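Local coordinates for DltD domain-containing protein (Beauveria bassiana, PDB 7D78) that probably acts as a thioesterase that cyclises polyketide chains into medium-ring lactones, at residues 112-115 with 116-120; 233-236 with 237-240; 313-316 with 317-321. All blocks are in the same frame, centred on the assembly; numbering follows the deposited sequence.

Interaction 1 of 3, residues 112-115 with 116-120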
loop_
_atom_site.group_PDB
_atom_site.type_symbol
_atom_site.label_atom_id
_atom_site.label_comp_id
_atom_site.label_asym_id
_atom_site.label_seq_id
_atom_site.Cartn_x
_atom_site.Cartn_y
_atom_site.Cartn_z
ATOM N N ASP A 112 -12.555 10.541 -1.973
ATOM C CA ASP A 112 -12.877 11.622 -2.897
ATOM C C ASP A 112 -14.260 11.435 -3.508
ATOM O O ASP A 112 -14.986 12.412 -3.715
ATOM C CB ASP A 112 -11.799 11.716 -3.976
ATOM C CG ASP A 112 -10.437 12.048 -3.392
ATOM O OD1 ASP A 112 -10.407 12.571 -2.251
ATOM O OD2 ASP A 112 -9.403 11.799 -4.060
ATOM N N ILE A 113 -14.654 10.189 -3.776
ATOM C CA ILE A 113 -16.026 9.917 -4.202
ATOM C C ILE A 113 -17.016 10.351 -3.121
ATOM O O ILE A 113 -18.019 11.020 -3.405
ATOM C CB ILE A 113 -16.182 8.432 -4.557
ATOM C CG1 ILE A 113 -15.332 8.109 -5.785
ATOM C CG2 ILE A 113 -17.671 8.075 -4.784
ATOM C CD1 ILE A 113 -15.026 6.632 -5.941
ATOM N N VAL A 114 -16.738 9.999 -1.861
ATOM C CA VAL A 114 -17.624 10.422 -0.771
ATOM C C VAL A 114 -17.751 11.942 -0.748
ATOM O O VAL A 114 -18.845 12.486 -0.562
ATOM C CB VAL A 114 -17.128 9.870 0.581
ATOM C CG1 VAL A 114 -17.885 10.513 1.740
ATOM C CG2 VAL A 114 -17.318 8.357 0.633
ATOM N N THR A 115 -16.644 12.649 -0.962
ATOM C CA THR A 115 -16.690 14.111 -0.975
ATOM C C THR A 115 -17.654 14.622 -2.041
ATOM O O THR A 115 -18.483 15.501 -1.772
ATOM C CB THR A 115 -15.288 14.686 -1.198
ATOM O OG1 THR A 115 -14.457 14.376 -0.078
ATOM C CG2 THR A 115 -15.342 16.229 -1.366
ATOM N N HIS A 116 -17.567 14.088 -3.261
ATOM C CA HIS A 116 -18.423 14.645 -4.306
ATOM C C HIS A 116 -19.875 14.197 -4.151
ATOM O O HIS A 116 -20.788 15.009 -4.334
ATOM C CB HIS A 116 -17.913 14.281 -5.694
ATOM C CG HIS A 116 -18.740 14.877 -6.800
ATOM N ND1 HIS A 116 -18.851 16.239 -6.995
ATOM C CD2 HIS A 116 -19.517 14.298 -7.747
ATOM C CE1 HIS A 116 -19.655 16.472 -8.021
ATOM N NE2 HIS A 116 -20.071 15.310 -8.496
ATOM N N ILE A 117 -20.114 12.922 -3.820
ATOM C CA ILE A 117 -21.492 12.445 -3.656
ATOM C C ILE A 117 -22.183 13.193 -2.513
ATOM O O ILE A 117 -23.371 13.553 -2.605
ATOM C CB ILE A 117 -21.513 10.916 -3.434
ATOM C CG1 ILE A 117 -20.963 10.159 -4.655
ATOM C CG2 ILE A 117 -22.919 10.433 -3.103
ATOM C CD1 ILE A 117 -21.678 10.482 -6.003
ATOM N N SER A 118 -21.454 13.432 -1.416
ATOM C CA SER A 118 -21.998 14.185 -0.286
ATOM C C SER A 118 -22.383 15.607 -0.671
ATOM O O SER A 118 -23.221 16.219 -0.001
ATOM C CB SER A 118 -20.981 14.230 0.871
ATOM O OG SER A 118 -20.658 12.927 1.336
ATOM N N SER A 119 -21.796 16.151 -1.734
ATOM C CA SER A 119 -22.107 17.515 -2.137
ATOM C C SER A 119 -23.365 17.617 -3.001
ATOM O O SER A 119 -23.826 18.734 -3.259
ATOM C CB SER A 119 -20.919 18.130 -2.890
ATOM O OG SER A 119 -20.942 17.754 -4.260
ATOM N N LEU A 120 -23.941 16.497 -3.430
ATOM C CA LEU A 120 -25.042 16.550 -4.385
ATOM C C LEU A 120 -26.333 17.004 -3.693
ATOM O O LEU A 120 -26.492 16.821 -2.484
ATOM C CB LEU A 120 -25.235 15.185 -5.040
ATOM C CG LEU A 120 -24.048 14.711 -5.893
ATOM C CD1 LEU A 120 -24.353 13.339 -6.479
ATOM C CD2 LEU A 120 -23.728 15.718 -6.994
#
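H116 donates its backbone N-H to D112 O at 3.1 Å, one of the bonds that carry helix 103-118 through its last turns. The imidazole sets off anti to the backbone N (chi1 -178°), and the side chain lies against V30 and C32 of strand 28-33. T115 packs on Q180 of the second subunit. Its OG1, beside its own backbone N, bonds A111 O one turn earlier and also R149. I113 and I117 lie side by side and point the same way, with I113 CG2 3.9 Å from I117 CG1. Both isoleucines pack on Y83 of strand 81-86, on the face of the helix that meets the central sheet of this alpha/beta hydrolase fold. D112 turns to the dimer partner, where R179 of the second subunit forms a salt bridge with OD1.

V114 O takes two bonds. S118 OG reaches it at 2.7 Å and S118 N at 2.9 Å, from opposite faces of the carbonyl plane. With an alanine here, V114 O would probably keep only the backbone bond from S118 N and lose the hydroxyl that sits beside V114 CG1. S119 OG (2.8 Å) and S119 N both bond H116 O.

Interaction 2 of 3, residues 233-236 with 237-240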
loop_
_atom_site.group_PDB
_atom_site.type_symbol
_atom_site.label_atom_id
_atom_site.label_comp_id
_atom_site.label_asym_id
_atom_site.label_seq_id
_atom_site.Cartn_x
_atom_site.Cartn_y
_atom_site.Cartn_z
ATOM N N LYS A 233 -9.053 -8.143 -18.975
ATOM C CA LYS A 233 -7.608 -8.194 -18.810
ATOM C C LYS A 233 -7.233 -7.305 -17.638
ATOM O O LYS A 233 -7.937 -6.338 -17.344
ATOM C CB LYS A 233 -6.871 -7.732 -20.079
ATOM C CG LYS A 233 -7.225 -6.300 -20.526
ATOM C CD LYS A 233 -6.428 -5.858 -21.771
ATOM C CE LYS A 233 -6.746 -4.399 -22.143
ATOM N NZ LYS A 233 -5.951 -3.899 -23.314
ATOM N N ILE A 234 -6.127 -7.652 -16.960
ATOM C CA ILE A 234 -5.550 -6.791 -15.934
ATOM C C ILE A 234 -4.065 -6.618 -16.213
ATOM O O ILE A 234 -3.427 -7.449 -16.865
ATOM C CB ILE A 234 -5.748 -7.345 -14.502
ATOM C CG1 ILE A 234 -5.122 -8.753 -14.382
ATOM C CG2 ILE A 234 -7.226 -7.338 -14.123
ATOM C CD1 ILE A 234 -4.992 -9.265 -12.948
ATOM N N ALA A 235 -3.511 -5.525 -15.695
ATOM C CA ALA A 235 -2.062 -5.384 -15.653
ATOM C C ALA A 235 -1.480 -6.375 -14.653
ATOM O O ALA A 235 -1.967 -6.482 -13.522
ATOM C CB ALA A 235 -1.673 -3.959 -15.260
ATOM N N LEU A 236 -0.433 -7.099 -15.063
ATOM C CA LEU A 236 0.259 -7.989 -14.132
ATOM C C LEU A 236 0.685 -7.266 -12.853
ATOM O O LEU A 236 0.678 -7.864 -11.767
ATOM C CB LEU A 236 1.483 -8.618 -14.815
ATOM C CG LEU A 236 2.212 -9.718 -14.030
ATOM C CD1 LEU A 236 1.522 -11.103 -14.214
ATOM C CD2 LEU A 236 3.672 -9.783 -14.455
ATOM N N GLN A 237 1.040 -5.978 -12.951
ATOM C CA GLN A 237 1.502 -5.251 -11.768
ATOM C C GLN A 237 0.441 -5.164 -10.680
ATOM O O GLN A 237 0.777 -4.826 -9.538
ATOM C CB GLN A 237 1.968 -3.845 -12.150
ATOM C CG GLN A 237 3.306 -3.827 -12.899
ATOM C CD GLN A 237 4.431 -4.527 -12.126
ATOM O OE1 GLN A 237 4.519 -4.416 -10.903
ATOM N NE2 GLN A 237 5.295 -5.245 -12.850
ATOM N N THR A 238 -0.825 -5.437 -11.013
ATOM C CA THR A 238 -1.878 -5.643 -10.019
ATOM C C THR A 238 -1.369 -6.553 -8.916
ATOM O O THR A 238 -1.581 -6.286 -7.729
ATOM C CB THR A 238 -3.122 -6.268 -10.662
ATOM O OG1 THR A 238 -3.649 -5.384 -11.655
ATOM C CG2 THR A 238 -4.203 -6.588 -9.601
ATOM N N TYR A 239 -0.668 -7.623 -9.306
ATOM C CA TYR A 239 -0.216 -8.600 -8.326
ATOM C C TYR A 239 0.824 -8.013 -7.379
ATOM O O TYR A 239 0.959 -8.484 -6.245
ATOM C CB TYR A 239 0.330 -9.826 -9.050
ATOM C CG TYR A 239 -0.711 -10.526 -9.901
ATOM C CD1 TYR A 239 -2.057 -10.547 -9.523
ATOM C CD2 TYR A 239 -0.349 -11.170 -11.078
ATOM C CE1 TYR A 239 -3.017 -11.202 -10.315
ATOM C CE2 TYR A 239 -1.284 -11.820 -11.865
ATOM C CZ TYR A 239 -2.607 -11.844 -11.482
ATOM O OH TYR A 239 -3.515 -12.504 -12.287
ATOM N N GLN A 240 1.584 -7.009 -7.829
ATOM C CA GLN A 240 2.480 -6.305 -6.917
ATOM C C GLN A 240 1.688 -5.545 -5.854
ATOM O O GLN A 240 2.027 -5.583 -4.664
ATOM C CB GLN A 240 3.383 -5.354 -7.704
ATOM C CG GLN A 240 4.312 -4.502 -6.833
ATOM C CD GLN A 240 5.328 -5.340 -6.080
ATOM O OE1 GLN A 240 5.134 -5.691 -4.904
ATOM N NE2 GLN A 240 6.409 -5.682 -6.754
#
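Strand 234-235 runs straight into a type I beta turn from A235 to T238, and helix 238-244 follows. T238 N bonds A235 O at 2.9 Å, and Y239 N bonds L236 O at 2.8 Å. Both bonds span three residues, and in both the donor stands above the carbonyl plane.

The T238 side chain adds a second grip on the same carbonyl. Its OG1 lies anti to its own carbonyl carbon (chi1 -62°), beside its N, and donates to A235 O at 2.7 Å in the carbonyl plane. A235 O is thus held by two donors, one in its plane and one 51° out of it. T238 OG1 also accepts from I101 N, so one hydroxyl ties the turn to the loop at I101, distant in sequence.

Strand 234-235 pairs antiparallel with strand 190-191, apart from the central sheet. In sequence these elements fall between strands 150-156 and 259-264, where alpha/beta hydrolases commonly carry a lid or cap.

Two aliphatic chains meet the Y239 ring from the same side of its plane, each crossing it at about a right angle. I234 brings CD1 to 3.6 Å from Y239 OH and 3.8 Å from Y239 CZ, at the phenol end. L236 CD1 lies 3.7 Å from both CD2 and CE2 of Y239. N200, P201 and I202 also touch the tyrosine. L236 itself rests on Q174 and D178 of helix 168-183. A bend at the second torsion of Q237 takes its amide to that helix, where NE2 bonds D178 OD2.

Interaction 3 of 3, residues 313-316 with 317-321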
loop_
_atom_site.group_PDB
_atom_site.type_symbol
_atom_site.label_atom_id
_atom_site.label_comp_id
_atom_site.label_asym_id
_atom_site.label_seq_id
_atom_site.Cartn_x
_atom_site.Cartn_y
_atom_site.Cartn_z
ATOM N N THR A 313 -30.983 -2.982 3.380
ATOM C CA THR A 313 -31.633 -1.696 3.615
ATOM C C THR A 313 -32.147 -1.580 5.036
ATOM O O THR A 313 -32.180 -0.476 5.591
ATOM C CB THR A 313 -32.780 -1.480 2.633
ATOM O OG1 THR A 313 -33.669 -2.603 2.675
ATOM C CG2 THR A 313 -32.231 -1.328 1.240
ATOM N N GLU A 314 -32.575 -2.694 5.631
ATOM C CA GLU A 314 -32.987 -2.662 7.028
ATOM C C GLU A 314 -31.803 -2.326 7.927
ATOM O O GLU A 314 -31.907 -1.467 8.810
ATOM C CB GLU A 314 -33.621 -3.997 7.427
ATOM C CG GLU A 314 -34.104 -4.050 8.876
ATOM C CD GLU A 314 -34.269 -5.476 9.397
ATOM O OE1 GLU A 314 -34.829 -5.647 10.504
ATOM O OE2 GLU A 314 -33.840 -6.430 8.704
ATOM N N PHE A 315 -30.655 -2.980 7.697
ATOM C CA PHE A 315 -29.466 -2.699 8.503
ATOM C C PHE A 315 -29.023 -1.247 8.345
ATOM O O PHE A 315 -28.669 -0.585 9.326
ATOM C CB PHE A 315 -28.332 -3.657 8.120
ATOM C CG PHE A 315 -27.053 -3.424 8.878
ATOM C CD1 PHE A 315 -26.838 -4.041 10.101
ATOM C CD2 PHE A 315 -26.058 -2.597 8.363
ATOM C CE1 PHE A 315 -25.664 -3.832 10.811
ATOM C CE2 PHE A 315 -24.871 -2.374 9.069
ATOM C CZ PHE A 315 -24.673 -2.995 10.288
ATOM N N ILE A 316 -29.040 -0.732 7.120
ATOM C CA ILE A 316 -28.645 0.656 6.901
ATOM C C ILE A 316 -29.633 1.604 7.574
ATOM O O ILE A 316 -29.240 2.554 8.261
ATOM C CB ILE A 316 -28.516 0.937 5.392
ATOM C CG1 ILE A 316 -27.447 0.024 4.787
ATOM C CG2 ILE A 316 -28.179 2.395 5.143
ATOM C CD1 ILE A 316 -27.366 0.058 3.266
ATOM N N ARG A 317 -30.934 1.342 7.407
ATOM C CA ARG A 317 -31.952 2.185 8.028
ATOM C C ARG A 317 -31.777 2.239 9.538
ATOM O O ARG A 317 -31.901 3.307 10.151
ATOM C CB ARG A 317 -33.349 1.668 7.672
ATOM C CG ARG A 317 -34.262 2.710 7.050
ATOM C CD ARG A 317 -35.677 2.172 6.838
ATOM N NE ARG A 317 -35.717 1.124 5.823
ATOM C CZ ARG A 317 -35.810 1.351 4.516
ATOM N NH1 ARG A 317 -35.868 2.598 4.056
ATOM N NH2 ARG A 317 -35.843 0.333 3.668
ATOM N N GLU A 318 -31.475 1.103 10.158
ATOM C CA GLU A 318 -31.376 1.072 11.612
ATOM C C GLU A 318 -30.160 1.843 12.104
ATOM O O GLU A 318 -30.233 2.538 13.122
ATOM C CB GLU A 318 -31.324 -0.372 12.106
ATOM C CG GLU A 318 -32.673 -1.072 12.109
ATOM C CD GLU A 318 -32.612 -2.458 12.728
ATOM O OE1 GLU A 318 -33.280 -3.377 12.204
ATOM O OE2 GLU A 318 -31.899 -2.624 13.741
ATOM N N ASN A 319 -29.041 1.755 11.386
ATOM C CA ASN A 319 -27.771 2.266 11.888
ATOM C C ASN A 319 -27.366 3.619 11.318
ATOM O O ASN A 319 -26.515 4.287 11.910
ATOM C CB ASN A 319 -26.666 1.246 11.610
ATOM C CG ASN A 319 -26.870 -0.021 12.386
ATOM O OD1 ASN A 319 -26.678 -0.034 13.595
ATOM N ND2 ASN A 319 -27.283 -1.096 11.705
ATOM N N VAL A 320 -27.945 4.039 10.198
ATOM C CA VAL A 320 -27.604 5.317 9.586
ATOM C C VAL A 320 -28.813 6.241 9.674
ATOM O O VAL A 320 -29.516 6.474 8.681
ATOM C CB VAL A 320 -27.133 5.105 8.134
ATOM C CG1 VAL A 320 -26.583 6.387 7.551
ATOM C CG2 VAL A 320 -26.047 4.043 8.103
ATOM N N ALA A 321 -29.070 6.773 10.870
ATOM C CA ALA A 321 -30.309 7.497 11.142
ATOM C C ALA A 321 -30.094 9.000 11.316
ATOM O O ALA A 321 -30.988 9.693 11.820
ATOM C CB ALA A 321 -31.006 6.900 12.371
#
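The last turns of helix 305-319 run through residues 313-319, with bonds four residues apart from R317 N to T313 O (2.9 Å) up to V320 N to I316 O (2.8 Å), and V320 is the first residue to leave the helical path.

N319 points ND2 over one face of the F315 ring, 3.2 Å above its centre, with the amide plane tilted 48° from the ring. The same ND2 donates to F315 O at 2.8 Å, while N319 N bonds that oxygen from the opposite face of the carbonyl. F315 O therefore holds two donors of one residue. The ND2 bond to F315 O holds the amide nitrogen over the ring. F315 CG is anti to its backbone N (chi1 179°), which places the ring beside the next turn, where N319 can meet it. F315 also packs on P258, and N319 touches T285.

This is the C-terminal helix of the alpha/beta hydrolase fold, laid against the central sheet. I316 and V320 make the inward side. They lie side by side, with I316 CG2 4.0 Å from V320 CG2. I316 meets T129 of strand 127-133. V320 meets that strand too, and reaches K151 and A152 of strand 150-156.

E314 and E318 are exposed and run alongside each other. E314 OE1 comes within 3.2 Å of E318 OE1, with the carboxylate planes 66° apart. Such closeness may raise the proton affinity of one of them. T313 and R317 form a separate pair that meets Q78. R317 bends at its third torsion and brings NH2 to 3.7 Å from T313 CB. T313 OG1 bonds Q78 OE1, and R317 NH1 makes a weak bond to Q78 O.

The three contacts follow one another along the chain and do not touch. Interactions 1 and 3 sit on helices packed against the central sheet, their centres about 20 Å apart. Interaction 2 lies farther off, about 29 Å from interaction 1 and about 37 Å from interaction 3 between centres, and across the chain's centre from the latter. The dimer relates 1 and 2. R179 packs on Q237 of its own chain, while R179 of the second subunit bridges D112; Q240 packs on E108 of the second subunit, which lies on that subunit's copy of helix 103-118. The Y239 side chain is about 12 Å from the sodium ion bound by E166 and K170. S134, H296 and D267, the probable catalytic triad, belong to none of the three.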